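Local coordinates for acyl-CoA thioesterase II TesB2 (Mycobacterium marinum, PDB 3U0A) that hydrolyses acyl-CoA thioesters, probably those of fatty acids, to the free acid and coenzyme A, as a member of the C/M/P thioester hydrolase family, at the interface of chains A and B. Numbering follows the deposited sequence. Chains: chain A/B, Acyl-CoA thioesterase II TesB2.

The three contacts are patches of one two-fold symmetric interface between chains A and B, each with a twin in which the chains are exchanged. Contact 1, polar and aromatic, and contact 3, apolar and close to the two-fold axis, have C-alpha centres about 9 Å apart and share A:Leu252 and B:Trp226. Contact 2, built on a short antiparallel pairing of strands, is centred about 16 Å from contact 1 and 14 Å from contact 3. Strand 250-259 of chain A supplies residues to all three, and strand 264-275 also recurs, so these strands link the patches. The protein is a homotetramer; this pair may be its dimeric building block.

Contact 1: the interface of chains A and B. Residues chain A 63-65, 222-224, 252, 271; chain B 60-63, 108-109, 224, 226.
B:Trp226, on strand 222-227 of this hotdog-type thioesterase, reaches across to chain A with CG anti to its own carbonyl carbon (chi1 -65°). Its CB lies 4.0 Å from CD2 of A:Leu252. The indole turns one face to the other branch of that leucine, whose CD1 sits 3.7 Å from the centroid of the five-membered ring, the two side chains crossing at about a right angle. At the indole edge CD1 faces the carboxylate of A:Glu271, and NE1 donates in its ring plane to the syn lone pair of A:Asp222 OD2 (3.2 Å, 156° at H). The other carboxylate oxygen, OD1, accepts the backbone N of A:Glu271 at 2.9 Å, which helps fix the aspartate. B:His60 ND1 donates to A:Glu271 OE1 at 2.7 Å, from above the carboxylate plane. Water 1 joins both carboxylates to B:Ser61 OG, an atom that also hydrogen-bonds the phenol OH of A:Tyr65 (2.7 Å). B:His63 lays CE1 over one face of that tyrosine ring, and its CB packs 3.7 Å from CB of A:His63. Proximity of the two acids may favour protonated histidine at B:His60. The site locks the two chains together through a water-bridged polar network flanked by aromatic packing.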
# COMPACT_ATOMS: atom_id res chain seq x y z
N HIS A 63 -6.36 -3.07 -0.93
CA HIS A 63 -5.12 -3.73 -0.55
C HIS A 63 -5.44 -5.19 -0.68
O HIS A 63 -6.49 -5.61 -0.29
CB HIS A 63 -4.72 -3.43 0.89
CG HIS A 63 -4.66 -1.94 1.30
ND1 HIS A 63 -5.77 -1.19 1.53
CD2 HIS A 63 -3.57 -1.09 1.61
CE1 HIS A 63 -5.42 0.07 1.90
NE2 HIS A 63 -4.07 0.13 1.96
N GLY A 64 -4.56 -6.00 -1.24
CA GLY A 64 -4.75 -7.45 -1.16
C GLY A 64 -3.51 -8.29 -1.25
O GLY A 64 -2.47 -7.84 -1.64
N TYR A 65 -3.65 -9.54 -0.90
CA TYR A 65 -2.56 -10.46 -0.81
C TYR A 65 -2.80 -11.67 -1.74
O TYR A 65 -3.81 -12.36 -1.64
CB TYR A 65 -2.46 -10.94 0.63
CG TYR A 65 -1.57 -10.13 1.56
CD1 TYR A 65 -0.27 -9.78 1.20
CD2 TYR A 65 -2.01 -9.79 2.84
CE1 TYR A 65 0.55 -9.07 2.06
CE2 TYR A 65 -1.20 -9.09 3.72
CZ TYR A 65 0.10 -8.72 3.33
OH TYR A 65 0.91 -7.99 4.20
N ASP A 222 1.56 -9.05 -3.38
CA ASP A 222 0.49 -8.17 -2.99
C ASP A 222 0.21 -7.08 -4.01
O ASP A 222 0.75 -7.11 -5.11
CB ASP A 222 0.75 -7.60 -1.59
CG ASP A 222 1.76 -6.46 -1.56
OD1 ASP A 222 2.06 -5.82 -2.58
OD2 ASP A 222 2.22 -6.18 -0.44
N HIS A 223 -0.73 -6.22 -3.68
CA HIS A 223 -0.85 -4.92 -4.27
C HIS A 223 -1.70 -4.04 -3.36
O HIS A 223 -2.51 -4.52 -2.56
CB HIS A 223 -1.36 -4.95 -5.74
CG HIS A 223 -2.81 -5.39 -5.94
ND1 HIS A 223 -3.28 -5.71 -7.12
CD2 HIS A 223 -3.86 -5.53 -5.04
CE1 HIS A 223 -4.60 -6.04 -7.00
NE2 HIS A 223 -4.93 -5.94 -5.73
N ALA A 224 -1.45 -2.74 -3.48
CA ALA A 224 -2.15 -1.69 -2.75
C ALA A 224 -2.37 -0.59 -3.75
O ALA A 224 -1.42 -0.22 -4.45
CB ALA A 224 -1.31 -1.17 -1.57
N LEU A 252 10.27 -4.47 -4.25
CA LEU A 252 9.17 -3.58 -4.08
C LEU A 252 9.14 -2.68 -5.28
O LEU A 252 10.17 -2.25 -5.78
CB LEU A 252 9.36 -2.75 -2.84
CG LEU A 252 8.16 -1.94 -2.39
CD1 LEU A 252 6.98 -2.87 -2.11
CD2 LEU A 252 8.55 -1.10 -1.19
N GLU A 271 4.55 -5.43 -4.05
CA GLU A 271 5.72 -6.24 -3.78
C GLU A 271 5.59 -7.58 -4.56
O GLU A 271 4.49 -8.10 -4.72
CB GLU A 271 5.85 -6.46 -2.28
CG GLU A 271 7.15 -7.14 -1.89
CD GLU A 271 7.38 -7.18 -0.38
OE1 GLU A 271 6.44 -7.58 0.39
OE2 GLU A 271 8.53 -6.82 0.01
N HIS B 60 7.34 -8.94 6.57
CA HIS B 60 7.85 -8.09 5.48
C HIS B 60 6.84 -7.11 4.93
O HIS B 60 7.23 -6.18 4.23
CB HIS B 60 8.41 -8.95 4.36
CG HIS B 60 7.37 -9.71 3.59
ND1 HIS B 60 6.64 -9.16 2.60
CD2 HIS B 60 6.95 -11.02 3.70
CE1 HIS B 60 5.79 -10.08 2.13
NE2 HIS B 60 5.99 -11.23 2.80
N SER B 61 5.54 -7.32 5.21
CA SER B 61 4.49 -6.32 4.89
C SER B 61 3.25 -6.40 5.76
O SER B 61 3.00 -7.41 6.39
CB SER B 61 4.07 -6.35 3.41
OG SER B 61 3.34 -7.51 3.09
N LEU B 62 2.53 -5.30 5.82
CA LEU B 62 1.22 -5.25 6.48
C LEU B 62 0.34 -4.26 5.74
O LEU B 62 0.86 -3.32 5.15
CB LEU B 62 1.36 -4.90 7.97
CG LEU B 62 1.89 -3.52 8.40
CD1 LEU B 62 0.83 -2.45 8.28
CD2 LEU B 62 2.40 -3.56 9.84
N HIS B 63 -0.97 -4.53 5.70
CA HIS B 63 -1.97 -3.57 5.25
C HIS B 63 -3.10 -3.52 6.26
O HIS B 63 -3.54 -4.54 6.74
CB HIS B 63 -2.62 -3.88 3.89
CG HIS B 63 -1.69 -4.36 2.78
ND1 HIS B 63 -1.99 -5.46 2.01
CD2 HIS B 63 -0.50 -3.84 2.26
CE1 HIS B 63 -1.01 -5.65 1.10
NE2 HIS B 63 -0.09 -4.66 1.26
N ALA B 108 -1.12 -9.23 7.31
CA ALA B 108 0.33 -9.21 7.35
C ALA B 108 0.94 -10.47 6.78
O ALA B 108 0.41 -11.55 6.98
CB ALA B 108 0.83 -8.97 8.76
N SER B 109 2.08 -10.31 6.11
CA SER B 109 2.80 -11.40 5.48
C SER B 109 4.21 -11.55 6.05
O SER B 109 4.84 -10.58 6.42
CB SER B 109 2.83 -11.21 3.94
OG SER B 109 3.36 -12.34 3.25
N ALA B 224 -0.08 0.94 5.09
CA ALA B 224 0.59 -0.11 4.36
C ALA B 224 2.10 0.07 4.52
O ALA B 224 2.64 1.16 4.31
CB ALA B 224 0.19 -0.09 2.92
N TRP B 226 6.17 -1.82 4.28
CA TRP B 226 7.06 -2.83 3.76
C TRP B 226 8.40 -2.78 4.50
O TRP B 226 9.06 -1.75 4.54
CB TRP B 226 7.22 -2.63 2.26
CG TRP B 226 5.94 -2.85 1.49
CD1 TRP B 226 5.51 -4.01 0.88
CD2 TRP B 226 4.86 -1.88 1.26
NE1 TRP B 226 4.29 -3.84 0.31
CE2 TRP B 226 3.85 -2.58 0.51
CE3 TRP B 226 4.65 -0.56 1.61
CZ2 TRP B 226 2.67 -1.96 0.11
CZ3 TRP B 226 3.47 0.06 1.22
CH2 TRP B 226 2.50 -0.62 0.48
O HOH W 1 3.93 -8.00 0.65
O HOH W 2 9.08 -5.71 2.17

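Contact 2: the interface of chains A and B. Residues chain A 169-170, 209, 243-247, 250; chain B 117-121, 228-229, 264.
Two chains of this hotdog-type acyl-CoA thioesterase are stitched here by a pair of antiparallel beta bridges, strand 237-247 of chain A pairing with the short strand 119-120 of chain B. A:Ala246 and B:His119 exchange both backbone bonds, N to O at 3.1 Å each way, and beyond them B:Asp121 N donates to A:Pro244 O (2.8 Å, 168° at H). The imidazole of B:His119, its CG in the crowded position between backbone N and carbonyl carbon (chi1 60°), is held at both nitrogens: ND1 hydrogen-bonds A:His209 NE2 (2.7 Å), donor not decided, and NE2 bonds A:Ser243 OG (2.8 Å), the hydroxyl lying in the ring plane. These bonds fix the ring's rotation, while the methyl of A:Ala246 covers one face. A:His209 is in turn capped by B:Ile117, whose CB stands over the ring centre, 3.7 Å from the centroid. Farther along, the guanidinium of B:Arg229 grips A:Ser245 OG end-on with NH1 and NH2, the latter at 3.0 Å, and CB of this serine rests on B:Met228 SD. B:Asp121 OD1 takes A:Ala169 N on its anti lone pair and also binds water 4, which reaches A:Ser170 and A:Ser243 O. In the second shell, B:Leu264 O accepts NH1 of B:Arg229 on a lone pair (2.7 Å), and B:Gln120 lays OE1 over the guanidinium face while its NE2 bonds B:Asp121 O.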
# COMPACT_ATOMS: atom_id res chain seq x y z
N ALA A 169 17.45 3.79 -8.34
CA ALA A 169 18.07 2.60 -8.94
C ALA A 169 17.37 2.13 -10.24
O ALA A 169 18.02 1.63 -11.16
CB ALA A 169 18.10 1.47 -7.92
N SER A 170 16.06 2.29 -10.34
CA SER A 170 15.30 1.50 -11.25
C SER A 170 13.96 2.15 -11.54
O SER A 170 13.02 2.02 -10.76
CB SER A 170 15.10 0.12 -10.63
OG SER A 170 14.77 -0.85 -11.58
N HIS A 209 18.47 -5.76 -14.01
CA HIS A 209 18.79 -7.13 -13.63
C HIS A 209 18.59 -8.04 -14.76
O HIS A 209 18.28 -9.18 -14.57
CB HIS A 209 17.88 -7.56 -12.51
CG HIS A 209 18.09 -6.80 -11.25
ND1 HIS A 209 19.28 -6.72 -10.65
CD2 HIS A 209 17.21 -6.09 -10.47
CE1 HIS A 209 19.18 -5.98 -9.56
NE2 HIS A 209 17.91 -5.59 -9.44
N SER A 243 11.25 0.92 -8.88
CA SER A 243 11.50 -0.13 -7.93
C SER A 243 12.51 0.41 -6.94
O SER A 243 13.69 0.37 -7.20
CB SER A 243 12.04 -1.37 -8.62
OG SER A 243 12.21 -2.43 -7.69
N PRO A 244 12.03 0.95 -5.81
CA PRO A 244 12.97 1.58 -4.91
C PRO A 244 13.90 0.59 -4.23
O PRO A 244 14.91 1.00 -3.68
CB PRO A 244 12.08 2.30 -3.92
CG PRO A 244 10.80 1.58 -3.95
CD PRO A 244 10.64 1.06 -5.33
N SER A 245 13.59 -0.69 -4.25
CA SER A 245 14.39 -1.65 -3.48
C SER A 245 14.11 -3.06 -3.91
O SER A 245 13.03 -3.37 -4.31
CB SER A 245 14.08 -1.48 -1.98
OG SER A 245 14.96 -2.20 -1.17
N ALA A 246 15.12 -3.91 -3.86
CA ALA A 246 14.90 -5.34 -3.90
C ALA A 246 15.94 -6.02 -3.03
O ALA A 246 17.03 -5.50 -2.87
CB ALA A 246 14.97 -5.84 -5.32
N GLY A 247 15.61 -7.20 -2.51
CA GLY A 247 16.44 -7.95 -1.56
C GLY A 247 15.64 -9.09 -0.92
O GLY A 247 14.40 -9.09 -0.93
N ARG A 250 12.83 -10.59 -2.74
CA ARG A 250 11.65 -9.77 -2.96
C ARG A 250 12.09 -8.53 -3.69
O ARG A 250 13.27 -8.25 -3.77
CB ARG A 250 10.93 -9.40 -1.63
CG ARG A 250 10.59 -10.59 -0.76
CD ARG A 250 9.63 -10.27 0.40
NE ARG A 250 10.04 -9.13 1.19
CZ ARG A 250 11.10 -9.07 1.98
NH1 ARG A 250 11.92 -10.08 2.11
NH2 ARG A 250 11.35 -7.95 2.60
N ILE B 117 17.50 -10.72 -6.23
CA ILE B 117 18.11 -9.50 -6.80
C ILE B 117 18.22 -8.42 -5.71
O ILE B 117 17.50 -8.46 -4.69
CB ILE B 117 17.34 -8.96 -8.03
CG1 ILE B 117 15.84 -8.80 -7.74
CG2 ILE B 117 17.55 -9.88 -9.22
CD1 ILE B 117 15.13 -7.82 -8.61
N SER B 118 19.17 -7.49 -5.93
CA SER B 118 19.48 -6.45 -4.96
C SER B 118 19.55 -5.11 -5.58
O SER B 118 20.29 -4.95 -6.51
CB SER B 118 20.86 -6.68 -4.35
OG SER B 118 20.72 -7.57 -3.30
N HIS B 119 18.84 -4.15 -5.05
CA HIS B 119 19.10 -2.78 -5.36
C HIS B 119 18.46 -1.86 -4.33
O HIS B 119 17.70 -2.30 -3.49
CB HIS B 119 18.67 -2.45 -6.80
CG HIS B 119 17.21 -2.67 -7.07
ND1 HIS B 119 16.77 -3.63 -7.92
CD2 HIS B 119 16.07 -2.01 -6.61
CE1 HIS B 119 15.42 -3.59 -7.98
NE2 HIS B 119 14.99 -2.60 -7.18
N GLN B 120 18.78 -0.57 -4.41
CA GLN B 120 18.24 0.42 -3.48
C GLN B 120 18.34 1.85 -3.99
O GLN B 120 19.40 2.27 -4.40
CB GLN B 120 19.01 0.32 -2.18
CG GLN B 120 18.21 0.89 -1.05
CD GLN B 120 19.07 1.30 0.11
OE1 GLN B 120 19.29 0.50 1.01
NE2 GLN B 120 19.56 2.54 0.10
N ASP B 121 17.23 2.59 -3.97
CA ASP B 121 17.30 4.05 -4.09
C ASP B 121 18.30 4.65 -3.06
O ASP B 121 18.43 4.16 -1.95
CB ASP B 121 15.93 4.71 -3.88
CG ASP B 121 14.99 4.53 -5.06
OD1 ASP B 121 15.45 4.00 -6.12
OD2 ASP B 121 13.81 4.94 -4.94
N MET B 228 12.17 -4.01 4.97
CA MET B 228 13.17 -4.50 4.03
C MET B 228 14.53 -4.81 4.65
O MET B 228 15.21 -5.71 4.17
CB MET B 228 13.35 -3.47 2.90
CG MET B 228 12.31 -3.55 1.78
SD MET B 228 11.87 -1.92 1.12
CE MET B 228 10.67 -1.39 2.34
N ARG B 229 14.95 -4.04 5.65
CA ARG B 229 16.30 -4.14 6.22
C ARG B 229 16.31 -3.90 7.72
O ARG B 229 15.40 -3.24 8.26
CB ARG B 229 17.24 -3.13 5.56
CG ARG B 229 17.60 -3.49 4.15
CD ARG B 229 18.47 -2.44 3.46
NE ARG B 229 18.52 -2.68 2.01
CZ ARG B 229 17.60 -2.30 1.12
NH1 ARG B 229 16.51 -1.61 1.46
NH2 ARG B 229 17.76 -2.60 -0.16
N LEU B 264 17.78 1.89 3.26
CA LEU B 264 16.30 1.88 3.27
C LEU B 264 15.75 0.74 4.15
O LEU B 264 15.82 -0.43 3.80
CB LEU B 264 15.77 1.76 1.82
CG LEU B 264 14.26 1.97 1.57
CD1 LEU B 264 13.73 3.29 2.13
CD2 LEU B 264 14.01 1.91 0.06
O HOH W 3 15.32 -10.00 -3.84
O HOH W 4 14.47 3.22 -8.27

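Contact 3: the interface of chains A and B. Residues chain A 252, 254, 267, 269; chain B 226, 252, 254, 267, 269.
Strands 250-259 and 264-275 of the two hotdog-type thioesterase chains meet here in an apolar patch, whose residues touch one another across the interface without polar bonds. Among ring contacts, the two copies of His254 reach toward each other tip to tip, CE1 of A:His254 lying 3.5 Å from CE1 of B:His254. The B carbon stands above the A ring, toward its rim. Both have CG anti to the backbone N, yet chi2 is 75° in chain A and -177° in chain B, so the paired imidazoles break the two-fold symmetry. Two like imidazoles this near would probably disfavour charge on both. B:Trp226, whose five-membered ring is faced by A:Leu252, meets A:Met269 along its six-membered ring: CE comes 3.6 Å from CZ3 and CB 3.7 Å from CH2 of the indole. Methionine packing continues across the axis, with CG of A:Met269 3.9 Å from CG of B:Met269 as the two side chains cross obliquely. Each bends at chi2 and chi3, and CE of B:Met269 arrives at the edge of the A:His254 ring, in its plane, 4.0 Å from CE1. Aliphatic contacts are reciprocal: the methyl of A:Ala267 touches CD2 of B:Leu252 at 3.6 Å, and CD2 of A:Leu252 approaches CB of B:Ala267 at 3.9 Å.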
# COMPACT_ATOMS: atom_id res chain seq x y z
N LEU A 252 10.27 -4.47 -4.25
CA LEU A 252 9.17 -3.58 -4.08
C LEU A 252 9.14 -2.68 -5.28
O LEU A 252 10.17 -2.25 -5.78
CB LEU A 252 9.36 -2.75 -2.84
CG LEU A 252 8.16 -1.94 -2.39
CD1 LEU A 252 6.98 -2.87 -2.11
CD2 LEU A 252 8.55 -1.10 -1.19
N HIS A 254 6.43 0.52 -7.29
CA HIS A 254 5.65 1.70 -6.95
C HIS A 254 5.37 2.49 -8.19
O HIS A 254 6.29 2.70 -9.01
CB HIS A 254 6.45 2.59 -6.02
CG HIS A 254 5.83 3.93 -5.79
ND1 HIS A 254 4.76 4.10 -5.00
CD2 HIS A 254 6.13 5.19 -6.32
CE1 HIS A 254 4.40 5.40 -5.00
NE2 HIS A 254 5.24 6.07 -5.81
N ALA A 267 -2.33 5.84 -7.65
CA ALA A 267 -1.04 5.47 -7.09
C ALA A 267 -1.08 4.00 -6.78
O ALA A 267 -2.14 3.48 -6.44
CB ALA A 267 -0.73 6.25 -5.83
N MET A 269 1.37 0.63 -5.05
CA MET A 269 2.55 -0.07 -4.55
C MET A 269 2.30 -1.56 -4.62
O MET A 269 1.21 -2.00 -4.32
CB MET A 269 2.79 0.31 -3.12
CG MET A 269 3.39 1.69 -2.99
SD MET A 269 5.15 1.44 -2.96
CE MET A 269 5.50 1.68 -1.23
N TRP B 226 6.17 -1.82 4.28
CA TRP B 226 7.06 -2.83 3.76
C TRP B 226 8.40 -2.78 4.50
O TRP B 226 9.06 -1.75 4.54
CB TRP B 226 7.22 -2.63 2.26
CG TRP B 226 5.94 -2.85 1.49
CD1 TRP B 226 5.51 -4.01 0.88
CD2 TRP B 226 4.86 -1.88 1.26
NE1 TRP B 226 4.29 -3.84 0.31
CE2 TRP B 226 3.85 -2.58 0.51
CE3 TRP B 226 4.65 -0.56 1.61
CZ2 TRP B 226 2.67 -1.96 0.11
CZ3 TRP B 226 3.47 0.06 1.22
CH2 TRP B 226 2.50 -0.62 0.48
N LEU B 252 -3.20 11.37 0.26
CA LEU B 252 -2.32 10.25 0.25
C LEU B 252 -0.94 10.71 0.67
O LEU B 252 -0.49 11.75 0.27
CB LEU B 252 -2.24 9.65 -1.15
CG LEU B 252 -1.53 8.29 -1.25
CD1 LEU B 252 -2.18 7.19 -0.41
CD2 LEU B 252 -1.50 7.89 -2.71
N HIS B 254 3.22 9.21 1.65
CA HIS B 254 4.19 8.21 1.25
C HIS B 254 5.44 8.49 2.01
O HIS B 254 5.91 9.62 2.01
CB HIS B 254 4.44 8.37 -0.23
CG HIS B 254 5.39 7.36 -0.83
ND1 HIS B 254 5.77 7.41 -2.12
CD2 HIS B 254 6.04 6.25 -0.28
CE1 HIS B 254 6.60 6.36 -2.38
NE2 HIS B 254 6.77 5.67 -1.25
N ALA B 267 9.29 1.09 3.80
CA ALA B 267 8.50 2.03 3.02
C ALA B 267 7.10 2.03 3.59
O ALA B 267 6.60 1.02 4.06
CB ALA B 267 8.49 1.63 1.56
N MET B 269 2.96 3.66 3.07
CA MET B 269 1.90 4.47 2.45
C MET B 269 0.71 4.67 3.37
O MET B 269 0.31 3.76 4.02
CB MET B 269 1.43 3.81 1.18
CG MET B 269 2.42 3.99 0.06
SD MET B 269 2.29 5.63 -0.63
CE MET B 269 1.55 5.25 -2.23